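Local structure of exopolysaccharide biosynthesis protein (6TGF) at residues D384-S389 with S417-Q422; N442-H447 with A463-D468. The protein is probably a glycan hydrolase that modifies the exopolysaccharide of the bacterial biofilm, built on a parallel beta-helix fold like that of bacteriophage tailspikes. All coordinates share one frame; numbering follows the deposited sequence.

Interaction 1. Residues D384-S389 with S417-Q422; sequences DQWYAS and SNFNAQ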
ATOM      1  N   ASP B 384      -3.958  -5.733  -7.659  1.00 28.31           N
ATOM      2  CA  ASP B 384      -3.268  -4.417  -7.684  1.00 28.66           C
ATOM      3  C   ASP B 384      -2.823  -4.113  -9.119  1.00 29.14           C
ATOM      4  O   ASP B 384      -2.533  -5.072  -9.860  1.00 29.17           O
ATOM      5  CB  ASP B 384      -2.075  -4.405  -6.725  1.00 28.64           C
ATOM      6  CG  ASP B 384      -1.391  -3.052  -6.610  1.00 28.80           C
ATOM      7  OD1 ASP B 384      -2.084  -2.069  -6.283  1.00 28.76           O
ATOM      8  OD2 ASP B 384      -0.170  -2.992  -6.860  1.00 28.99           O
ATOM      9  N   GLN B 385      -2.775  -2.827  -9.486  1.00 29.64           N
ATOM     10  CA  GLN B 385      -2.299  -2.337 -10.808  1.00 30.18           C
ATOM     11  C   GLN B 385      -2.935  -3.167 -11.930  1.00 30.20           C
ATOM     12  O   GLN B 385      -2.192  -3.881 -12.624  1.00 30.17           O
ATOM     13  CB  GLN B 385      -0.774  -2.408 -10.888  1.00 30.65           C
ATOM     14  CG  GLN B 385      -0.067  -1.288 -10.143  1.00 31.14           C
ATOM     15  CD  GLN B 385       1.372  -1.175 -10.577  1.00 31.75           C
ATOM     16  OE1 GLN B 385       1.751  -0.254 -11.300  1.00 32.46           O
ATOM     17  NE2 GLN B 385       2.185  -2.131 -10.157  1.00 31.82           N
ATOM     18  N   TRP B 386      -4.257  -3.083 -12.091  1.00 30.37           N
ATOM     19  CA  TRP B 386      -4.993  -3.749 -13.200  1.00 30.55           C
ATOM     20  C   TRP B 386      -5.774  -2.704 -13.999  1.00 31.32           C
ATOM     21  O   TRP B 386      -6.288  -1.747 -13.393  1.00 31.20           O
ATOM     22  CB  TRP B 386      -5.895  -4.880 -12.692  1.00 30.08           C
ATOM     23  CG  TRP B 386      -6.927  -4.475 -11.686  1.00 29.69           C
ATOM     24  CD1 TRP B 386      -6.753  -4.340 -10.340  1.00 29.43           C
ATOM     25  CD2 TRP B 386      -8.314  -4.185 -11.940  1.00 29.64           C
ATOM     26  NE1 TRP B 386      -7.930  -3.984  -9.739  1.00 29.38           N
ATOM     27  CE2 TRP B 386      -8.905  -3.880 -10.694  1.00 29.50           C
ATOM     28  CE3 TRP B 386      -9.110  -4.150 -13.090  1.00 29.78           C
ATOM     29  CZ2 TRP B 386     -10.250  -3.534 -10.573  1.00 29.52           C
ATOM     30  CZ3 TRP B 386     -10.441  -3.813 -12.968  1.00 29.89           C
ATOM     31  CH2 TRP B 386     -11.001  -3.510 -11.726  1.00 29.72           C
ATOM     32  N   TYR B 387      -5.834  -2.892 -15.319  1.00 32.23           N
ATOM     33  CA  TYR B 387      -6.438  -1.949 -16.292  1.00 33.17           C
ATOM     34  C   TYR B 387      -7.373  -2.741 -17.214  1.00 33.31           C
ATOM     35  O   TYR B 387      -6.985  -3.835 -17.658  1.00 33.29           O
ATOM     36  CB  TYR B 387      -5.325  -1.199 -17.033  1.00 33.97           C
ATOM     37  CG  TYR B 387      -4.266  -0.603 -16.137  1.00 34.46           C
ATOM     38  CD1 TYR B 387      -3.225  -1.375 -15.644  1.00 34.59           C
ATOM     39  CD2 TYR B 387      -4.307   0.733 -15.770  1.00 34.90           C
ATOM     40  CE1 TYR B 387      -2.255  -0.839 -14.813  1.00 34.74           C
ATOM     41  CE2 TYR B 387      -3.344   1.286 -14.941  1.00 35.14           C
ATOM     42  CZ  TYR B 387      -2.313   0.497 -14.459  1.00 35.10           C
ATOM     43  OH  TYR B 387      -1.360   1.032 -13.642  1.00 35.65           O
ATOM     44  N   ALA B 388      -8.583  -2.222 -17.451  1.00 33.60           N
ATOM     45  CA  ALA B 388      -9.598  -2.804 -18.361  1.00 33.89           C
ATOM     46  C   ALA B 388     -10.014  -1.748 -19.392  1.00 34.38           C
ATOM     47  O   ALA B 388     -10.443  -0.657 -18.975  1.00 34.30           O
ATOM     48  CB  ALA B 388     -10.780  -3.304 -17.567  1.00 33.84           C
ATOM     49  N   SER B 389      -9.873  -2.062 -20.685  1.00 34.95           N
ATOM     50  CA  SER B 389     -10.210  -1.169 -21.825  1.00 35.66           C
ATOM     51  C   SER B 389     -11.189  -1.870 -22.771  1.00 36.04           C
ATOM     52  O   SER B 389     -10.823  -2.926 -23.324  1.00 36.03           O
ATOM     53  CB  SER B 389      -8.975  -0.729 -22.565  1.00 36.02           C
ATOM     54  OG  SER B 389      -9.306  -0.220 -23.849  1.00 36.73           O
ATOM     55  N   SER B 417      -6.897  -2.342  -5.806  1.00 24.66           N
ATOM     56  CA  SER B 417      -6.084  -1.108  -5.643  1.00 24.86           C
ATOM     57  C   SER B 417      -5.426  -0.695  -6.966  1.00 25.13           C
ATOM     58  O   SER B 417      -5.063  -1.588  -7.756  1.00 25.03           O
ATOM     59  CB  SER B 417      -5.060  -1.290  -4.553  1.00 24.78           C
ATOM     60  OG  SER B 417      -4.206  -2.387  -4.837  1.00 24.72           O
ATOM     61  N   ASN B 418      -5.291   0.620  -7.180  1.00 25.54           N
ATOM     62  CA  ASN B 418      -4.514   1.238  -8.289  1.00 26.02           C
ATOM     63  C   ASN B 418      -4.996   0.671  -9.628  1.00 26.35           C
ATOM     64  O   ASN B 418      -4.163   0.121 -10.369  1.00 26.40           O
ATOM     65  CB  ASN B 418      -3.009   1.033  -8.091  1.00 26.11           C
ATOM     66  CG  ASN B 418      -2.510   1.578  -6.770  1.00 26.16           C
ATOM     67  OD1 ASN B 418      -2.795   2.721  -6.419  1.00 26.33           O
ATOM     68  ND2 ASN B 418      -1.763   0.773  -6.034  1.00 26.12           N
ATOM     69  N   PHE B 419      -6.292   0.804  -9.925  1.00 26.80           N
ATOM     70  CA  PHE B 419      -6.927   0.264 -11.155  1.00 27.29           C
ATOM     71  C   PHE B 419      -7.582   1.393 -11.957  1.00 28.12           C
ATOM     72  O   PHE B 419      -7.849   2.473 -11.400  1.00 28.16           O
ATOM     73  CB  PHE B 419      -7.923  -0.849 -10.817  1.00 27.01           C
ATOM     74  CG  PHE B 419      -9.088  -0.454  -9.942  1.00 26.82           C
ATOM     75  CD1 PHE B 419      -9.010  -0.568  -8.564  1.00 26.67           C
ATOM     76  CD2 PHE B 419     -10.275  -0.003 -10.497  1.00 26.90           C
ATOM     77  CE1 PHE B 419     -10.084  -0.217  -7.761  1.00 26.62           C
ATOM     78  CE2 PHE B 419     -11.349   0.347  -9.691  1.00 26.83           C
ATOM     79  CZ  PHE B 419     -11.253   0.238  -8.324  1.00 26.68           C
ATOM     80  N   ASN B 420      -7.818   1.132 -13.247  1.00 29.06           N
ATOM     81  CA  ASN B 420      -8.432   2.088 -14.203  1.00 30.03           C
ATOM     82  C   ASN B 420      -9.222   1.298 -15.255  1.00 30.68           C
ATOM     83  O   ASN B 420      -8.587   0.584 -16.053  1.00 30.66           O
ATOM     84  CB  ASN B 420      -7.373   3.006 -14.820  1.00 30.33           C
ATOM     85  CG  ASN B 420      -7.951   4.001 -15.802  1.00 30.72           C
ATOM     86  OD1 ASN B 420      -8.086   3.699 -16.984  1.00 31.11           O
ATOM     87  ND2 ASN B 420      -8.284   5.191 -15.331  1.00 30.90           N
ATOM     88  N   ALA B 421     -10.555   1.417 -15.239  1.00 31.52           N
ATOM     89  CA  ALA B 421     -11.486   0.805 -16.216  1.00 32.40           C
ATOM     90  C   ALA B 421     -12.019   1.893 -17.155  1.00 33.61           C
ATOM     91  O   ALA B 421     -12.615   2.864 -16.646  1.00 33.73           O
ATOM     92  CB  ALA B 421     -12.605   0.099 -15.492  1.00 32.23           C
ATOM     93  N   GLN B 422     -11.804   1.735 -18.466  1.00 34.85           N
ATOM     94  CA  GLN B 422     -12.187   2.721 -19.516  1.00 35.98           C
ATOM     95  C   GLN B 422     -13.117   2.063 -20.542  1.00 36.75           C
ATOM     96  O   GLN B 422     -12.786   0.958 -21.016  1.00 36.62           O
ATOM     97  CB  GLN B 422     -10.947   3.259 -20.234  1.00 36.55           C
ATOM     98  CG  GLN B 422      -9.998   4.039 -19.336  1.00 36.76           C
ATOM     99  CD  GLN B 422     -10.510   5.409 -18.957  1.00 37.31           C
ATOM    100  OE1 GLN B 422     -11.120   6.116 -19.759  1.00 38.05           O
ATOM    101  NE2 GLN B 422     -10.243   5.803 -17.723  1.00 37.18           N
TER
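Trp386 and Phe419 lie side by side and point the same way. The two CG atoms sit alike, between the backbone N and the carbonyl carbon (chi1 58° and 61°). The indole six-membered ring and the phenyl ring are nearly parallel, with centroids 4.6 Å apart, but slid so far that they barely overlap. Trp386 CZ2 lies over the phenyl face, offset toward its rim. Ala388 and Ala421 continue this buried row. Such stacking of equivalent residues on successive coils is characteristic of the parallel beta-helix. The strands run in register, joined by backbone bonds such as Gln422 N to Ala388 O at 2.8 Å. At the corner before them, Asp384 OD1 accepts two hydrogen bonds. Ser417 OG donates to Asp384 OD1 at 2.6 Å, on the anti side and 23° out of the carboxylate plane. Asn418 ND2 donates to Asp384 OD1 at 2.9 Å, and the carboxylate oxygen accepts with its syn lone pair. Asn418 OD1 is hydrogen-bonded to Lys382 of the second subunit, so this corner also faces the trimer interface.

Interaction 2. Residues N442-H447 with A463-D468; sequences NGWIEH and ALSLED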
ATOM      1  N   ASN B 442      -7.757   3.859  -4.489  1.00 27.06           N
ATOM      2  CA  ASN B 442      -7.230   4.669  -5.618  1.00 27.59           C
ATOM      3  C   ASN B 442      -7.584   3.984  -6.944  1.00 27.88           C
ATOM      4  O   ASN B 442      -6.670   3.434  -7.587  1.00 28.03           O
ATOM      5  CB  ASN B 442      -5.723   4.902  -5.466  1.00 27.81           C
ATOM      6  CG  ASN B 442      -5.182   5.962  -6.401  1.00 28.15           C
ATOM      7  OD1 ASN B 442      -5.930   6.577  -7.158  1.00 28.44           O
ATOM      8  ND2 ASN B 442      -3.878   6.188  -6.353  1.00 28.35           N
ATOM      9  N   GLY B 443      -8.863   4.024  -7.326  1.00 28.20           N
ATOM     10  CA  GLY B 443      -9.387   3.396  -8.555  1.00 28.54           C
ATOM     11  C   GLY B 443     -10.220   4.363  -9.376  1.00 29.02           C
ATOM     12  O   GLY B 443     -10.952   5.172  -8.775  1.00 29.03           O
ATOM     13  N   TRP B 444     -10.111   4.280 -10.706  1.00 29.66           N
ATOM     14  CA  TRP B 444     -10.874   5.102 -11.684  1.00 30.30           C
ATOM     15  C   TRP B 444     -11.716   4.184 -12.579  1.00 30.63           C
ATOM     16  O   TRP B 444     -11.157   3.219 -13.131  1.00 30.37           O
ATOM     17  CB  TRP B 444      -9.926   5.975 -12.514  1.00 30.70           C
ATOM     18  CG  TRP B 444      -9.266   7.078 -11.747  1.00 30.92           C
ATOM     19  CD1 TRP B 444      -8.273   6.953 -10.819  1.00 30.88           C
ATOM     20  CD2 TRP B 444      -9.535   8.488 -11.857  1.00 31.28           C
ATOM     21  NE1 TRP B 444      -7.914   8.182 -10.338  1.00 31.15           N
ATOM     22  CE2 TRP B 444      -8.671   9.145 -10.953  1.00 31.31           C
ATOM     23  CE3 TRP B 444     -10.422   9.259 -12.619  1.00 31.55           C
ATOM     24  CZ2 TRP B 444      -8.669  10.531 -10.797  1.00 31.51           C
ATOM     25  CZ3 TRP B 444     -10.421  10.628 -12.462  1.00 31.79           C
ATOM     26  CH2 TRP B 444      -9.554  11.254 -11.565  1.00 31.75           C
ATOM     27  N   ILE B 445     -13.014   4.470 -12.695  1.00 31.31           N
ATOM     28  CA  ILE B 445     -13.941   3.826 -13.673  1.00 32.01           C
ATOM     29  C   ILE B 445     -14.585   4.944 -14.500  1.00 32.92           C
ATOM     30  O   ILE B 445     -15.451   5.656 -13.958  1.00 32.90           O
ATOM     31  CB  ILE B 445     -14.985   2.935 -12.966  1.00 31.77           C
ATOM     32  CG1 ILE B 445     -14.318   1.864 -12.097  1.00 31.47           C
ATOM     33  CG2 ILE B 445     -15.943   2.323 -13.979  1.00 31.94           C
ATOM     34  CD1 ILE B 445     -15.256   1.174 -11.132  1.00 31.37           C
ATOM     35  N   GLU B 446     -14.155   5.096 -15.756  1.00 34.00           N
ATOM     36  CA  GLU B 446     -14.550   6.217 -16.649  1.00 35.09           C
ATOM     37  C   GLU B 446     -15.245   5.657 -17.893  1.00 35.65           C
ATOM     38  O   GLU B 446     -14.722   4.693 -18.480  1.00 35.68           O
ATOM     39  CB  GLU B 446     -13.324   7.042 -17.045  1.00 35.67           C
ATOM     40  CG  GLU B 446     -12.369   7.306 -15.896  1.00 35.68           C
ATOM     41  CD  GLU B 446     -11.340   8.383 -16.184  1.00 36.35           C
ATOM     42  OE1 GLU B 446     -11.746   9.553 -16.340  1.00 37.16           O
ATOM     43  OE2 GLU B 446     -10.140   8.050 -16.265  1.00 36.51           O
ATOM     44  N   HIS B 447     -16.384   6.249 -18.268  1.00 36.37           N
ATOM     45  CA  HIS B 447     -17.130   5.975 -19.528  1.00 37.03           C
ATOM     46  C   HIS B 447     -17.561   4.501 -19.590  1.00 37.01           C
ATOM     47  O   HIS B 447     -17.725   3.989 -20.712  1.00 37.25           O
ATOM     48  CB  HIS B 447     -16.279   6.388 -20.738  1.00 37.49           C
ATOM     49  CG  HIS B 447     -15.496   7.642 -20.528  1.00 37.66           C
ATOM     50  ND1 HIS B 447     -16.090   8.890 -20.494  1.00 37.93           N
ATOM     51  CD2 HIS B 447     -14.175   7.847 -20.333  1.00 37.58           C
ATOM     52  CE1 HIS B 447     -15.167   9.809 -20.292  1.00 38.07           C
ATOM     53  NE2 HIS B 447     -13.982   9.195 -20.190  1.00 37.79           N
ATOM     54  N   ALA B 463     -10.462   7.050  -2.438  1.00 24.58           N
ATOM     55  CA  ALA B 463     -10.065   7.621  -3.746  1.00 25.03           C
ATOM     56  C   ALA B 463     -10.630   6.776  -4.895  1.00 25.39           C
ATOM     57  O   ALA B 463      -9.867   6.454  -5.829  1.00 25.40           O
ATOM     58  CB  ALA B 463      -8.560   7.726  -3.816  1.00 25.08           C
ATOM     59  N   LEU B 464     -11.918   6.428  -4.830  1.00 25.87           N
ATOM     60  CA  LEU B 464     -12.668   5.861  -5.983  1.00 26.38           C
ATOM     61  C   LEU B 464     -13.195   7.030  -6.820  1.00 27.14           C
ATOM     62  O   LEU B 464     -13.769   7.967  -6.232  1.00 27.15           O
ATOM     63  CB  LEU B 464     -13.809   4.961  -5.493  1.00 26.20           C
ATOM     64  CG  LEU B 464     -14.609   4.252  -6.589  1.00 26.22           C
ATOM     65  CD1 LEU B 464     -13.735   3.285  -7.376  1.00 26.17           C
ATOM     66  CD2 LEU B 464     -15.806   3.521  -6.002  1.00 26.16           C
ATOM     67  N   SER B 465     -12.972   6.984  -8.135  1.00 28.08           N
ATOM     68  CA  SER B 465     -13.468   7.979  -9.120  1.00 28.97           C
ATOM     69  C   SER B 465     -14.374   7.281 -10.135  1.00 29.64           C
ATOM     70  O   SER B 465     -13.890   6.363 -10.820  1.00 29.67           O
ATOM     71  CB  SER B 465     -12.326   8.688  -9.798  1.00 29.21           C
ATOM     72  OG  SER B 465     -11.569   9.437  -8.859  1.00 29.30           O
ATOM     73  N   LEU B 466     -15.645   7.684 -10.193  1.00 30.59           N
ATOM     74  CA  LEU B 466     -16.602   7.318 -11.271  1.00 31.53           C
ATOM     75  C   LEU B 466     -16.883   8.579 -12.095  1.00 32.55           C
ATOM     76  O   LEU B 466     -17.375   9.560 -11.510  1.00 32.36           O
ATOM     77  CB  LEU B 466     -17.884   6.754 -10.649  1.00 31.52           C
ATOM     78  CG  LEU B 466     -17.696   5.593  -9.673  1.00 31.26           C
ATOM     79  CD1 LEU B 466     -18.983   5.309  -8.917  1.00 31.26           C
ATOM     80  CD2 LEU B 466     -17.219   4.344 -10.396  1.00 31.31           C
ATOM     81  N   GLU B 467     -16.544   8.563 -13.388  1.00 33.90           N
ATOM     82  CA  GLU B 467     -16.712   9.715 -14.315  1.00 35.15           C
ATOM     83  C   GLU B 467     -17.450   9.255 -15.576  1.00 35.72           C
ATOM     84  O   GLU B 467     -16.970   8.314 -16.230  1.00 35.72           O
ATOM     85  CB  GLU B 467     -15.353  10.322 -14.675  1.00 35.86           C
ATOM     86  CG  GLU B 467     -14.631  10.947 -13.492  1.00 36.11           C
ATOM     87  CD  GLU B 467     -13.531  11.930 -13.860  1.00 36.89           C
ATOM     88  OE1 GLU B 467     -13.071  12.664 -12.958  1.00 37.08           O
ATOM     89  OE2 GLU B 467     -13.130  11.959 -15.046  1.00 37.49           O
ATOM     90  N   ASP B 468     -18.582   9.896 -15.883  1.00 36.41           N
ATOM     91  CA  ASP B 468     -19.367   9.703 -17.133  1.00 37.18           C
ATOM     92  C   ASP B 468     -19.801   8.236 -17.255  1.00 37.28           C
ATOM     93  O   ASP B 468     -19.787   7.706 -18.382  1.00 37.67           O
ATOM     94  CB  ASP B 468     -18.567  10.161 -18.355  1.00 37.60           C
ATOM     95  CG  ASP B 468     -19.379  10.199 -19.640  1.00 38.14           C
ATOM     96  OD1 ASP B 468     -20.492  10.761 -19.614  1.00 38.45           O
ATOM     97  OD2 ASP B 468     -18.897   9.655 -20.652  1.00 38.32           O
TER
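Ile445 and Leu466 make the tightly packed part of this contact. They lie side by side and point the same way, with Leu466 CD2 3.7 Å from Ile445 CB. Leu464 CD1 reaches back to the carbonyl of Gly443, which has no side chain on this buried face. Trp444 and Ser465 meet on the other face of the sheet. Ser465 OG stands over the centre of the indole, 3.5 Å above its plane, and CB makes a CH-pi contact with the six-membered ring. The edge of that indole meets the Glu467 carboxylate, whose plane is 75° from the ring.

Toward the C-terminal end the contact becomes polar and more open. Glu446 and Glu467 run side by side, and their carboxylates come close without a hydrogen bond between them. The OE2 of Glu446 is instead bonded to Gln422. Beyond the strands, His447 ND1 donates to Asp468 OD2 at 2.9 Å, almost straight at 171°. The acceptor lies in the imidazole plane, and Asp468 uses its anti lone pair. Asp468 is exposed.

At the N-terminal corner, Asn442 bonds to Glu415 of the second subunit. The two strands belong to successive coils of the parallel beta-helix. Strand 414-422 flanks 443-446, and strand 479-488 continues the stack beyond 458-467.

How the interactions relate
Interactions 1 and 2 join four successive coils on the same face of the beta-helix. Strands 414-422 and 443-446 are neighbours, so the backbone ladder runs on between the two contacts through Ala421 N and Trp444 O, 2.8 Å apart. Both are partly buried, each with an apolar inner side and an outer side that mixes polar groups with an aromatic ring. The inner row is aromatic and alanine in interaction 1, and aliphatic in interaction 2. Their outer faces meet where Asn420 ND2 packs against Trp444 CB. The main side-chain hydrogen bonds lie at opposite ends: at the N-terminal corner in 384-389 with 417-422, after the strands in 442-447 with 463-468. Both N-terminal corners touch the second subunit.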